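DNA polymerase sliding clamp (Archaeoglobus fulgidus, PDB 1RWZ) forms a ring-shaped homotrimer that probably encircles DNA and tethers the polymerase and other processing proteins to it during replication. Local coordinates at residues V44-D50 and K233-A239; I148-V152 and E164-D170; F201-A205 and L223-L227. All coordinates share one frame; numbering follows the deposited sequence.

Interaction 1 (V44-D50 and K233-A239); sequences VAMVIVD and KVEYILA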
ATOM      1  N   VAL A  44     -23.741 -14.723  16.211  1.00 22.19           N
ATOM      2  CA  VAL A  44     -23.405 -15.664  15.156  1.00 20.19           C
ATOM      3  C   VAL A  44     -21.995 -16.207  15.371  1.00 19.47           C
ATOM      4  O   VAL A  44     -21.675 -17.316  14.946  1.00 17.77           O
ATOM      5  CB  VAL A  44     -23.484 -14.977  13.776  1.00 20.96           C
ATOM      6  CG1 VAL A  44     -23.053 -15.934  12.684  1.00 21.63           C
ATOM      7  CG2 VAL A  44     -24.913 -14.491  13.520  1.00 22.30           C
ATOM      8  N   ALA A  45     -21.161 -15.426  16.047  1.00 18.72           N
ATOM      9  CA  ALA A  45     -19.781 -15.832  16.301  1.00 18.63           C
ATOM     10  C   ALA A  45     -19.311 -15.481  17.705  1.00 18.42           C
ATOM     11  O   ALA A  45     -19.785 -14.518  18.312  1.00 19.98           O
ATOM     12  CB  ALA A  45     -18.865 -15.182  15.271  1.00 19.21           C
ATOM     13  N   MET A  46     -18.372 -16.273  18.213  1.00 17.06           N
ATOM     14  CA  MET A  46     -17.801 -16.064  19.533  1.00 17.66           C
ATOM     15  C   MET A  46     -16.282 -16.129  19.394  1.00 16.37           C
ATOM     16  O   MET A  46     -15.767 -16.777  18.483  1.00 14.86           O
ATOM     17  CB  MET A  46     -18.275 -17.163  20.492  1.00 20.49           C
ATOM     18  CG  MET A  46     -17.740 -17.055  21.923  1.00 25.07           C
ATOM     19  SD  MET A  46     -18.185 -18.477  22.978  1.00 30.40           S
ATOM     20  CE  MET A  46     -19.794 -18.000  23.564  1.00 30.46           C
ATOM     21  N   VAL A  47     -15.577 -15.442  20.283  1.00 15.69           N
ATOM     22  CA  VAL A  47     -14.117 -15.469  20.276  1.00 15.52           C
ATOM     23  C   VAL A  47     -13.651 -15.784  21.693  1.00 15.39           C
ATOM     24  O   VAL A  47     -14.207 -15.283  22.672  1.00 15.68           O
ATOM     25  CB  VAL A  47     -13.511 -14.118  19.798  1.00 15.64           C
ATOM     26  CG1 VAL A  47     -13.899 -12.990  20.744  1.00 16.71           C
ATOM     27  CG2 VAL A  47     -11.982 -14.245  19.691  1.00 15.54           C
ATOM     28  N   ILE A  48     -12.648 -16.646  21.801  1.00 14.81           N
ATOM     29  CA  ILE A  48     -12.110 -17.034  23.092  1.00 15.25           C
ATOM     30  C   ILE A  48     -10.603 -16.859  22.977  1.00 15.25           C
ATOM     31  O   ILE A  48      -9.969 -17.514  22.154  1.00 14.37           O
ATOM     32  CB  ILE A  48     -12.405 -18.509  23.405  1.00 16.27           C
ATOM     33  CG1 ILE A  48     -13.909 -18.787  23.276  1.00 17.43           C
ATOM     34  CG2 ILE A  48     -11.909 -18.841  24.807  1.00 16.63           C
ATOM     35  CD1 ILE A  48     -14.259 -20.272  23.248  1.00 19.81           C
ATOM     36  N   VAL A  49     -10.051 -15.970  23.796  1.00 14.85           N
ATOM     37  CA  VAL A  49      -8.622 -15.683  23.783  1.00 15.13           C
ATOM     38  C   VAL A  49      -7.935 -16.156  25.057  1.00 15.07           C
ATOM     39  O   VAL A  49      -8.404 -15.900  26.166  1.00 15.18           O
ATOM     40  CB  VAL A  49      -8.350 -14.162  23.641  1.00 15.25           C
ATOM     41  CG1 VAL A  49      -6.853 -13.884  23.761  1.00 17.28           C
ATOM     42  CG2 VAL A  49      -8.870 -13.655  22.306  1.00 16.58           C
ATOM     43  N   ASP A  50      -6.815 -16.846  24.886  1.00 15.32           N
ATOM     44  CA  ASP A  50      -6.033 -17.324  26.009  1.00 15.92           C
ATOM     45  C   ASP A  50      -4.557 -17.052  25.757  1.00 15.66           C
ATOM     46  O   ASP A  50      -4.013 -17.472  24.736  1.00 16.36           O
ATOM     47  CB  ASP A  50      -6.226 -18.832  26.221  1.00 16.99           C
ATOM     48  CG  ASP A  50      -7.548 -19.168  26.890  1.00 18.56           C
ATOM     49  OD1 ASP A  50      -8.447 -19.698  26.206  1.00 20.15           O
ATOM     50  OD2 ASP A  50      -7.684 -18.896  28.103  1.00 19.84           O
ATOM     51  N   LYS A 233      -3.602 -18.184  21.904  1.00 14.44           N
ATOM     52  CA  LYS A 233      -4.585 -19.102  21.366  1.00 14.66           C
ATOM     53  C   LYS A 233      -5.821 -18.238  21.159  1.00 14.12           C
ATOM     54  O   LYS A 233      -6.308 -17.602  22.094  1.00 14.28           O
ATOM     55  CB  LYS A 233      -4.892 -20.235  22.349  1.00 16.49           C
ATOM     56  CG  LYS A 233      -5.979 -21.172  21.845  1.00 19.57           C
ATOM     57  CD  LYS A 233      -6.060 -22.460  22.649  1.00 22.57           C
ATOM     58  CE  LYS A 233      -4.873 -23.365  22.354  1.00 25.46           C
ATOM     59  NZ  LYS A 233      -5.003 -24.704  23.009  1.00 27.40           N
ATOM     60  N   VAL A 234      -6.290 -18.179  19.921  1.00 13.37           N
ATOM     61  CA  VAL A 234      -7.469 -17.399  19.588  1.00 13.62           C
ATOM     62  C   VAL A 234      -8.428 -18.340  18.885  1.00 13.30           C
ATOM     63  O   VAL A 234      -8.187 -18.763  17.754  1.00 12.95           O
ATOM     64  CB  VAL A 234      -7.121 -16.215  18.660  1.00 14.09           C
ATOM     65  CG1 VAL A 234      -8.390 -15.486  18.238  1.00 15.14           C
ATOM     66  CG2 VAL A 234      -6.177 -15.261  19.386  1.00 13.99           C
ATOM     67  N   GLU A 235      -9.502 -18.685  19.579  1.00 13.56           N
ATOM     68  CA  GLU A 235     -10.500 -19.577  19.021  1.00 13.57           C
ATOM     69  C   GLU A 235     -11.748 -18.805  18.636  1.00 13.99           C
ATOM     70  O   GLU A 235     -12.264 -18.006  19.424  1.00 13.95           O
ATOM     71  CB  GLU A 235     -10.882 -20.663  20.032  1.00 15.07           C
ATOM     72  CG  GLU A 235     -12.073 -21.513  19.572  1.00 16.24           C
ATOM     73  CD  GLU A 235     -12.427 -22.636  20.534  1.00 18.39           C
ATOM     74  OE1 GLU A 235     -13.486 -23.269  20.337  1.00 19.93           O
ATOM     75  OE2 GLU A 235     -11.657 -22.895  21.480  1.00 19.16           O
ATOM     76  N   TYR A 236     -12.203 -19.031  17.411  1.00 13.34           N
ATOM     77  CA  TYR A 236     -13.425 -18.418  16.914  1.00 14.00           C
ATOM     78  C   TYR A 236     -14.406 -19.566  16.721  1.00 14.08           C
ATOM     79  O   TYR A 236     -14.032 -20.643  16.248  1.00 14.31           O
ATOM     80  CB  TYR A 236     -13.202 -17.723  15.568  1.00 14.28           C
ATOM     81  CG  TYR A 236     -12.555 -16.354  15.643  1.00 14.79           C
ATOM     82  CD1 TYR A 236     -11.304 -16.118  15.064  1.00 15.88           C
ATOM     83  CD2 TYR A 236     -13.215 -15.283  16.244  1.00 15.11           C
ATOM     84  CE1 TYR A 236     -10.733 -14.845  15.080  1.00 14.47           C
ATOM     85  CE2 TYR A 236     -12.656 -14.009  16.266  1.00 15.33           C
ATOM     86  CZ  TYR A 236     -11.419 -13.794  15.680  1.00 16.14           C
ATOM     87  OH  TYR A 236     -10.886 -12.524  15.669  1.00 16.79           O
ATOM     88  N   ILE A 237     -15.655 -19.344  17.109  1.00 14.14           N
ATOM     89  CA  ILE A 237     -16.693 -20.355  16.944  1.00 13.82           C
ATOM     90  C   ILE A 237     -17.751 -19.675  16.090  1.00 13.82           C
ATOM     91  O   ILE A 237     -18.162 -18.550  16.380  1.00 14.30           O
ATOM     92  CB  ILE A 237     -17.293 -20.780  18.300  1.00 13.92           C
ATOM     93  CG1 ILE A 237     -16.188 -21.370  19.182  1.00 14.66           C
ATOM     94  CG2 ILE A 237     -18.402 -21.815  18.077  1.00 13.42           C
ATOM     95  CD1 ILE A 237     -16.624 -21.731  20.585  1.00 15.66           C
ATOM     96  N   LEU A 238     -18.173 -20.354  15.030  1.00 12.87           N
ATOM     97  CA  LEU A 238     -19.144 -19.795  14.102  1.00 12.98           C
ATOM     98  C   LEU A 238     -20.369 -20.681  13.942  1.00 13.25           C
ATOM     99  O   LEU A 238     -20.248 -21.871  13.646  1.00 12.72           O
ATOM    100  CB  LEU A 238     -18.479 -19.590  12.734  1.00 12.61           C
ATOM    101  CG  LEU A 238     -19.329 -19.064  11.576  1.00 13.00           C
ATOM    102  CD1 LEU A 238     -19.918 -17.710  11.950  1.00 12.91           C
ATOM    103  CD2 LEU A 238     -18.474 -18.946  10.319  1.00 12.18           C
ATOM    104  N   ALA A 239     -21.546 -20.087  14.138  1.00 13.44           N
ATOM    105  CA  ALA A 239     -22.813 -20.812  14.000  1.00 13.75           C
ATOM    106  C   ALA A 239     -22.978 -21.293  12.560  1.00 13.68           C
ATOM    107  O   ALA A 239     -22.547 -20.628  11.614  1.00 14.57           O
ATOM    108  CB  ALA A 239     -23.986 -19.897  14.392  1.00 14.12           C
TER

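Interaction 2 (I148-V152 and E164-D170); sequences ISDQV and EAKGDVD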
ATOM      1  N   ILE A 148     -16.375 -16.640  -5.145  1.00 24.62           N
ATOM      2  CA  ILE A 148     -17.435 -17.439  -5.750  1.00 24.67           C
ATOM      3  C   ILE A 148     -18.793 -17.341  -5.060  1.00 24.30           C
ATOM      4  O   ILE A 148     -19.831 -17.243  -5.721  1.00 24.24           O
ATOM      5  CB  ILE A 148     -17.028 -18.936  -5.782  1.00 24.68           C
ATOM      6  CG1 ILE A 148     -15.807 -19.126  -6.682  1.00 25.90           C
ATOM      7  CG2 ILE A 148     -18.188 -19.794  -6.261  1.00 25.14           C
ATOM      8  CD1 ILE A 148     -16.031 -18.685  -8.111  1.00 27.19           C
ATOM      9  N   SER A 149     -18.789 -17.362  -3.732  1.00 23.50           N
ATOM     10  CA  SER A 149     -20.037 -17.330  -2.985  1.00 23.32           C
ATOM     11  C   SER A 149     -19.890 -16.662  -1.627  1.00 23.42           C
ATOM     12  O   SER A 149     -18.790 -16.291  -1.221  1.00 23.09           O
ATOM     13  CB  SER A 149     -20.538 -18.768  -2.801  1.00 23.37           C
ATOM     14  OG  SER A 149     -21.745 -18.818  -2.063  1.00 23.81           O
ATOM     15  N   ASP A 150     -21.009 -16.495  -0.932  1.00 22.88           N
ATOM     16  CA  ASP A 150     -20.982 -15.897   0.392  1.00 22.67           C
ATOM     17  C   ASP A 150     -21.159 -17.003   1.433  1.00 21.25           C
ATOM     18  O   ASP A 150     -21.249 -16.742   2.631  1.00 20.53           O
ATOM     19  CB  ASP A 150     -22.072 -14.825   0.517  1.00 25.96           C
ATOM     20  CG  ASP A 150     -23.469 -15.387   0.377  1.00 28.02           C
ATOM     21  OD1 ASP A 150     -23.649 -16.387  -0.345  1.00 28.95           O
ATOM     22  OD2 ASP A 150     -24.397 -14.806   0.982  1.00 31.55           O
ATOM     23  N   GLN A 151     -21.193 -18.244   0.955  1.00 20.67           N
ATOM     24  CA  GLN A 151     -21.334 -19.420   1.814  1.00 20.91           C
ATOM     25  C   GLN A 151     -20.408 -20.529   1.343  1.00 19.23           C
ATOM     26  O   GLN A 151     -20.174 -20.685   0.149  1.00 19.25           O
ATOM     27  CB  GLN A 151     -22.762 -19.955   1.773  1.00 22.77           C
ATOM     28  CG  GLN A 151     -23.797 -18.998   2.281  1.00 27.74           C
ATOM     29  CD  GLN A 151     -25.201 -19.532   2.094  1.00 28.66           C
ATOM     30  OE1 GLN A 151     -26.142 -19.044   2.704  1.00 32.71           O
ATOM     31  NE2 GLN A 151     -25.346 -20.538   1.238  1.00 31.38           N
ATOM     32  N   VAL A 152     -19.893 -21.309   2.286  1.00 18.09           N
ATOM     33  CA  VAL A 152     -19.007 -22.416   1.954  1.00 17.06           C
ATOM     34  C   VAL A 152     -19.340 -23.649   2.771  1.00 16.50           C
ATOM     35  O   VAL A 152     -19.820 -23.553   3.902  1.00 16.40           O
ATOM     36  CB  VAL A 152     -17.523 -22.074   2.220  1.00 17.42           C
ATOM     37  CG1 VAL A 152     -17.043 -21.036   1.239  1.00 19.59           C
ATOM     38  CG2 VAL A 152     -17.351 -21.588   3.650  1.00 16.47           C
ATOM     39  N   GLU A 164     -15.826 -26.139   0.001  1.00 18.98           N
ATOM     40  CA  GLU A 164     -16.450 -25.952  -1.304  1.00 20.48           C
ATOM     41  C   GLU A 164     -17.388 -24.757  -1.372  1.00 20.55           C
ATOM     42  O   GLU A 164     -18.103 -24.457  -0.416  1.00 18.82           O
ATOM     43  CB  GLU A 164     -17.234 -27.212  -1.683  1.00 23.18           C
ATOM     44  CG  GLU A 164     -16.536 -28.508  -1.302  1.00 27.83           C
ATOM     45  CD  GLU A 164     -17.350 -29.744  -1.638  1.00 30.28           C
ATOM     46  OE1 GLU A 164     -18.582 -29.732  -1.418  1.00 31.90           O
ATOM     47  OE2 GLU A 164     -16.754 -30.736  -2.106  1.00 32.49           O
ATOM     48  N   ALA A 165     -17.381 -24.082  -2.517  1.00 20.93           N
ATOM     49  CA  ALA A 165     -18.245 -22.930  -2.737  1.00 21.73           C
ATOM     50  C   ALA A 165     -18.819 -23.043  -4.143  1.00 22.62           C
ATOM     51  O   ALA A 165     -18.111 -23.401  -5.088  1.00 21.28           O
ATOM     52  CB  ALA A 165     -17.455 -21.634  -2.586  1.00 21.88           C
ATOM     53  N   LYS A 166     -20.107 -22.748  -4.282  1.00 23.47           N
ATOM     54  CA  LYS A 166     -20.755 -22.832  -5.583  1.00 24.73           C
ATOM     55  C   LYS A 166     -21.473 -21.544  -5.937  1.00 24.68           C
ATOM     56  O   LYS A 166     -22.125 -20.934  -5.094  1.00 23.89           O
ATOM     57  CB  LYS A 166     -21.754 -23.990  -5.603  1.00 26.94           C
ATOM     58  CG  LYS A 166     -21.130 -25.353  -5.362  1.00 30.54           C
ATOM     59  CD  LYS A 166     -22.177 -26.454  -5.436  1.00 33.38           C
ATOM     60  CE  LYS A 166     -21.544 -27.830  -5.280  1.00 35.16           C
ATOM     61  NZ  LYS A 166     -20.550 -28.102  -6.359  1.00 36.91           N
ATOM     62  N   GLY A 167     -21.337 -21.132  -7.191  1.00 24.82           N
ATOM     63  CA  GLY A 167     -21.990 -19.925  -7.659  1.00 26.06           C
ATOM     64  C   GLY A 167     -22.947 -20.314  -8.764  1.00 27.08           C
ATOM     65  O   GLY A 167     -23.186 -21.499  -8.983  1.00 26.81           O
ATOM     66  N   ASP A 168     -23.495 -19.334  -9.471  1.00 28.88           N
ATOM     67  CA  ASP A 168     -24.422 -19.639 -10.552  1.00 30.27           C
ATOM     68  C   ASP A 168     -23.756 -20.401 -11.692  1.00 29.80           C
ATOM     69  O   ASP A 168     -24.271 -21.427 -12.139  1.00 30.03           O
ATOM     70  CB  ASP A 168     -25.055 -18.355 -11.096  1.00 33.20           C
ATOM     71  CG  ASP A 168     -26.059 -17.747 -10.135  1.00 36.06           C
ATOM     72  OD1 ASP A 168     -26.994 -18.465  -9.719  1.00 37.88           O
ATOM     73  OD2 ASP A 168     -25.921 -16.548  -9.803  1.00 38.36           O
ATOM     74  N   VAL A 169     -22.607 -19.912 -12.152  1.00 28.42           N
ATOM     75  CA  VAL A 169     -21.917 -20.556 -13.264  1.00 27.82           C
ATOM     76  C   VAL A 169     -20.517 -21.085 -12.952  1.00 27.30           C
ATOM     77  O   VAL A 169     -19.857 -21.655 -13.823  1.00 27.56           O
ATOM     78  CB  VAL A 169     -21.837 -19.602 -14.474  1.00 27.82           C
ATOM     79  CG1 VAL A 169     -23.245 -19.246 -14.935  1.00 28.84           C
ATOM     80  CG2 VAL A 169     -21.070 -18.343 -14.102  1.00 28.00           C
ATOM     81  N   ASP A 170     -20.057 -20.896 -11.721  1.00 25.87           N
ATOM     82  CA  ASP A 170     -18.743 -21.405 -11.349  1.00 25.29           C
ATOM     83  C   ASP A 170     -18.731 -22.003  -9.948  1.00 24.49           C
ATOM     84  O   ASP A 170     -19.699 -21.881  -9.193  1.00 22.53           O
ATOM     85  CB  ASP A 170     -17.659 -20.319 -11.479  1.00 26.51           C
ATOM     86  CG  ASP A 170     -18.012 -19.025 -10.768  1.00 28.55           C
ATOM     87  OD1 ASP A 170     -18.862 -19.036  -9.852  1.00 29.65           O
ATOM     88  OD2 ASP A 170     -17.412 -17.985 -11.121  1.00 29.45           O
TER
HETATM   89  O   HOH W   1     -20.038 -16.921  -8.342  1.00 32.16           O
HETATM   90  O   HOH W   2     -23.821 -18.856  -3.876  1.00 49.01           O
HETATM   91  O   HOH W   3     -21.553 -22.178  -1.710  1.00 22.50           O

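Interaction 3 (F201-A205 and L223-L227); sequences FCKVA and LVFEL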
ATOM      1  N   PHE A 201     -12.299 -13.648  10.459  1.00 16.77           N
ATOM      2  CA  PHE A 201     -11.501 -14.425  11.411  1.00 16.27           C
ATOM      3  C   PHE A 201     -10.036 -14.500  10.971  1.00 16.94           C
ATOM      4  O   PHE A 201      -9.126 -14.302  11.771  1.00 16.10           O
ATOM      5  CB  PHE A 201     -12.013 -15.866  11.502  1.00 15.93           C
ATOM      6  CG  PHE A 201     -13.407 -16.008  12.053  1.00 15.65           C
ATOM      7  CD1 PHE A 201     -14.111 -17.196  11.857  1.00 15.80           C
ATOM      8  CD2 PHE A 201     -14.005 -14.988  12.782  1.00 15.60           C
ATOM      9  CE1 PHE A 201     -15.393 -17.369  12.382  1.00 16.04           C
ATOM     10  CE2 PHE A 201     -15.292 -15.152  13.313  1.00 15.46           C
ATOM     11  CZ  PHE A 201     -15.983 -16.344  13.111  1.00 14.83           C
ATOM     12  N   CYS A 202      -9.829 -14.803   9.694  1.00 16.44           N
ATOM     13  CA  CYS A 202      -8.487 -14.960   9.142  1.00 18.43           C
ATOM     14  C   CYS A 202      -7.624 -13.708   9.079  1.00 18.94           C
ATOM     15  O   CYS A 202      -6.425 -13.800   8.813  1.00 19.22           O
ATOM     16  CB  CYS A 202      -8.573 -15.582   7.746  1.00 17.72           C
ATOM     17  SG  CYS A 202      -9.208 -17.268   7.743  1.00 20.68           S
ATOM     18  N   LYS A 203      -8.210 -12.544   9.335  1.00 19.60           N
ATOM     19  CA  LYS A 203      -7.435 -11.309   9.278  1.00 20.53           C
ATOM     20  C   LYS A 203      -6.316 -11.211  10.315  1.00 20.22           C
ATOM     21  O   LYS A 203      -5.374 -10.437  10.137  1.00 20.72           O
ATOM     22  CB  LYS A 203      -8.363 -10.098   9.390  1.00 21.76           C
ATOM     23  CG  LYS A 203      -9.156  -9.862   8.117  1.00 23.11           C
ATOM     24  CD  LYS A 203     -10.077  -8.666   8.234  1.00 26.12           C
ATOM     25  CE  LYS A 203     -10.829  -8.457   6.930  1.00 27.58           C
ATOM     26  NZ  LYS A 203     -11.804  -7.334   7.018  1.00 29.73           N
ATOM     27  N   VAL A 204      -6.405 -11.992  11.386  1.00 19.40           N
ATOM     28  CA  VAL A 204      -5.368 -11.962  12.417  1.00 19.36           C
ATOM     29  C   VAL A 204      -4.386 -13.122  12.274  1.00 18.94           C
ATOM     30  O   VAL A 204      -3.465 -13.267  13.082  1.00 18.44           O
ATOM     31  CB  VAL A 204      -5.970 -12.011  13.845  1.00 20.03           C
ATOM     32  CG1 VAL A 204      -6.819 -10.768  14.095  1.00 19.63           C
ATOM     33  CG2 VAL A 204      -6.799 -13.277  14.028  1.00 19.46           C
ATOM     34  N   ALA A 205      -4.575 -13.938  11.241  1.00 18.56           N
ATOM     35  CA  ALA A 205      -3.711 -15.094  11.015  1.00 18.83           C
ATOM     36  C   ALA A 205      -2.935 -15.019   9.707  1.00 19.40           C
ATOM     37  O   ALA A 205      -3.272 -14.251   8.809  1.00 19.73           O
ATOM     38  CB  ALA A 205      -4.541 -16.375  11.048  1.00 18.96           C
ATOM     39  N   LEU A 223     -12.616 -22.924  15.336  1.00 12.28           N
ATOM     40  CA  LEU A 223     -11.388 -22.613  14.614  1.00 12.93           C
ATOM     41  C   LEU A 223     -10.380 -22.133  15.646  1.00 12.64           C
ATOM     42  O   LEU A 223     -10.421 -20.987  16.083  1.00 12.10           O
ATOM     43  CB  LEU A 223     -11.655 -21.518  13.577  1.00 13.28           C
ATOM     44  CG  LEU A 223     -12.719 -21.898  12.538  1.00 14.27           C
ATOM     45  CD1 LEU A 223     -13.077 -20.683  11.696  1.00 15.60           C
ATOM     46  CD2 LEU A 223     -12.208 -23.031  11.661  1.00 13.68           C
ATOM     47  N   VAL A 224      -9.482 -23.024  16.046  1.00 12.32           N
ATOM     48  CA  VAL A 224      -8.493 -22.676  17.047  1.00 12.34           C
ATOM     49  C   VAL A 224      -7.188 -22.253  16.392  1.00 12.87           C
ATOM     50  O   VAL A 224      -6.435 -23.086  15.882  1.00 12.28           O
ATOM     51  CB  VAL A 224      -8.232 -23.864  17.994  1.00 13.09           C
ATOM     52  CG1 VAL A 224      -7.333 -23.435  19.149  1.00 13.72           C
ATOM     53  CG2 VAL A 224      -9.560 -24.396  18.531  1.00 14.28           C
ATOM     54  N   PHE A 225      -6.938 -20.949  16.399  1.00 12.64           N
ATOM     55  CA  PHE A 225      -5.716 -20.397  15.829  1.00 13.83           C
ATOM     56  C   PHE A 225      -4.666 -20.223  16.930  1.00 13.92           C
ATOM     57  O   PHE A 225      -4.986 -19.817  18.049  1.00 14.31           O
ATOM     58  CB  PHE A 225      -5.960 -19.008  15.216  1.00 13.47           C
ATOM     59  CG  PHE A 225      -6.866 -19.003  14.021  1.00 13.79           C
ATOM     60  CD1 PHE A 225      -8.248 -18.900  14.177  1.00 12.95           C
ATOM     61  CD2 PHE A 225      -6.339 -19.054  12.736  1.00 13.98           C
ATOM     62  CE1 PHE A 225      -9.086 -18.842  13.068  1.00 13.60           C
ATOM     63  CE2 PHE A 225      -7.167 -19.000  11.619  1.00 14.40           C
ATOM     64  CZ  PHE A 225      -8.549 -18.890  11.787  1.00 14.67           C
ATOM     65  N   GLU A 226      -3.416 -20.546  16.607  1.00 14.55           N
ATOM     66  CA  GLU A 226      -2.306 -20.350  17.536  1.00 14.95           C
ATOM     67  C   GLU A 226      -1.487 -19.295  16.808  1.00 14.60           C
ATOM     68  O   GLU A 226      -0.927 -19.545  15.739  1.00 14.46           O
ATOM     69  CB  GLU A 226      -1.547 -21.661  17.755  1.00 16.20           C
ATOM     70  CG  GLU A 226      -2.431 -22.671  18.475  1.00 21.15           C
ATOM     71  CD  GLU A 226      -1.742 -23.978  18.791  1.00 24.20           C
ATOM     72  OE1 GLU A 226      -0.924 -24.016  19.733  1.00 25.57           O
ATOM     73  OE2 GLU A 226      -2.026 -24.969  18.093  1.00 27.08           O
ATOM     74  N   LEU A 227      -1.452 -18.102  17.390  1.00 13.34           N
ATOM     75  CA  LEU A 227      -0.810 -16.946  16.770  1.00 13.06           C
ATOM     76  C   LEU A 227       0.385 -16.343  17.492  1.00 12.56           C
ATOM     77  O   LEU A 227       0.644 -16.638  18.652  1.00 12.65           O
ATOM     78  CB  LEU A 227      -1.857 -15.841  16.601  1.00 13.11           C
ATOM     79  CG  LEU A 227      -3.205 -16.270  16.014  1.00 12.90           C
ATOM     80  CD1 LEU A 227      -4.202 -15.106  16.096  1.00 13.83           C
ATOM     81  CD2 LEU A 227      -3.010 -16.712  14.579  1.00 13.09           C
TER

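Interaction 1 (V44-D50 and K233-A239)
Strands 45-50 and 233-238 run antiparallel, their axes 4.6 Å apart at closest approach, and pair in unbroken register from A45 with L238 to D50 with K233. Paired N-H...O bonds join M46 to I237, I48 to E235 and D50 to K233. Just beyond the strands A239 N meets V44 O at 2.9 Å, nearly straight at 176°.

On the face of M46, I48, E235 and I237, I48 CD1 touches I237 CD1 at 3.8 Å, the two chains crossing obliquely. I48 CD1 also rests 4.0 Å from E235 CD. E235 extends alongside I48, with CG anti to the backbone N (chi1 172°), and its carboxylate forms a salt bridge with R222.

On the other face V47 and Y236 lie side by side. V47 CG2 comes to 3.5 Å from Y236 CE2, and M46 O lies at the ring edge, 3.7 Å from Y236 CD2. The Y236 ring stacks on F201, and its hydroxyl is hydrogen-bonded to A17 O. Where the strands end, beside A239, L238 CD1 packs on V44 CG1 at 3.7 Å. V49 and V234 on this face lie against helix 8-19.

This pairing joins the N- and C-terminal halves into one continuous antiparallel sheet, as in the PCNA sliding-clamp fold.

Interaction 2 (I148-V152 and E164-D170)
Van der Waals packing centres on I148. Its CD1 methyl sits against the D170 carboxylate, 3.3 Å from D170 CG, the two side chains coming from opposite directions. The CG2 branch, anti to the backbone N, lies 3.5 Å from G167 N. S149 CB lies 3.5 Å from K166 O. The apolar pairs both involve A165 CB, which is 4.2 Å from I148 CG2 and 3.9 Å from V152 CG1.

V152 CA approaches E164 O in a CA-H...O contact. Three waters make the polar links. Water 1 donates to I148 O and to D170 OD1. Water 2 joins S149 OG to K166 O, and water 3 donates to Q151 O while accepting from K166 N. S149 OG also accepts from Q151 N at 3.1 Å, an ST turn leading into strand 151-157. G167 N bonds to D170 O at 2.7 Å and closes the turn between strands 160-166 and 170-176.

The contact lies at the open end of the hairpin 151-157/160-166. Helix 135-146 packs on V152 and A165, and helix 195-201 on V152. D170 OD2 forms a salt bridge with R73 and a hydrogen bond with Y106 OH, both of the second subunit, and the sheet runs on into that chain.

Interaction 3 (F201-A205 and L223-L227)
A205 CB meets the ring of F225 obliquely, 3.6 Å from F225 CD2. The same methyl lies 3.9 Å from L227 CD2, so the methyl touches both side chains. L227 spreads both branches over the neighbouring turn. Its CD1 comes to 3.8 Å from V204 CG2, the side chains crossing at about a right angle, and to 3.6 Å from V204 O. At the other end F201 and L223 also cross at about a right angle, with L223 CD1 3.6 Å from F201 CD1. C202 SG makes a looser contact with F225, at 4.4 Å from F225 CZ.

The strand residues L223, F225 and L227 alternate with V224 and E226, and all three point toward 201-205. F225 has CG anti to its own carbonyl carbon (chi1 -66°), which carries the ring out from the sheet to A205 and C202. Here F201, of helix 195-201, and the residues that follow it pack on an antiparallel sheet. This belongs to the layered alpha/beta architecture of the clamp, in which helices line the inner side of the ring and sheets form the outside.

The turn is held by A205 N bonding to C202 O at 3.1 Å. K139 of helix 135-146 donates to both C202 O and A205 O. The same helix packs on C202 through F138, and A135 lies against both A205 and F225. Helix 8-19 brings R16 and A17 against V204, and T13 against L227. Beside L223 and F225 in the sheet, strand 210-215 contributes I213 and L211. F201 also packs on L238.

Interactions 1 and 3 are neighbours in one sheet, with centres 9 Å apart. Strands 221-227 and 232-238 follow each other in the chain and pair directly: V234 N lies 2.8 Å from F225 O, and L223 N lies 2.8 Å from Y236 O. Y236 CG also lies 3.5 Å from F201 CD2, and this aromatic packing ties the two contacts together. Interaction 2 stands apart, its centre 25 Å from that of interaction 1 and 23 Å from that of interaction 3. Interactions 1 and 3 lie in the middle of the subunit. Interaction 2 sits by the interface with the second subunit, where D170 bonds to that chain.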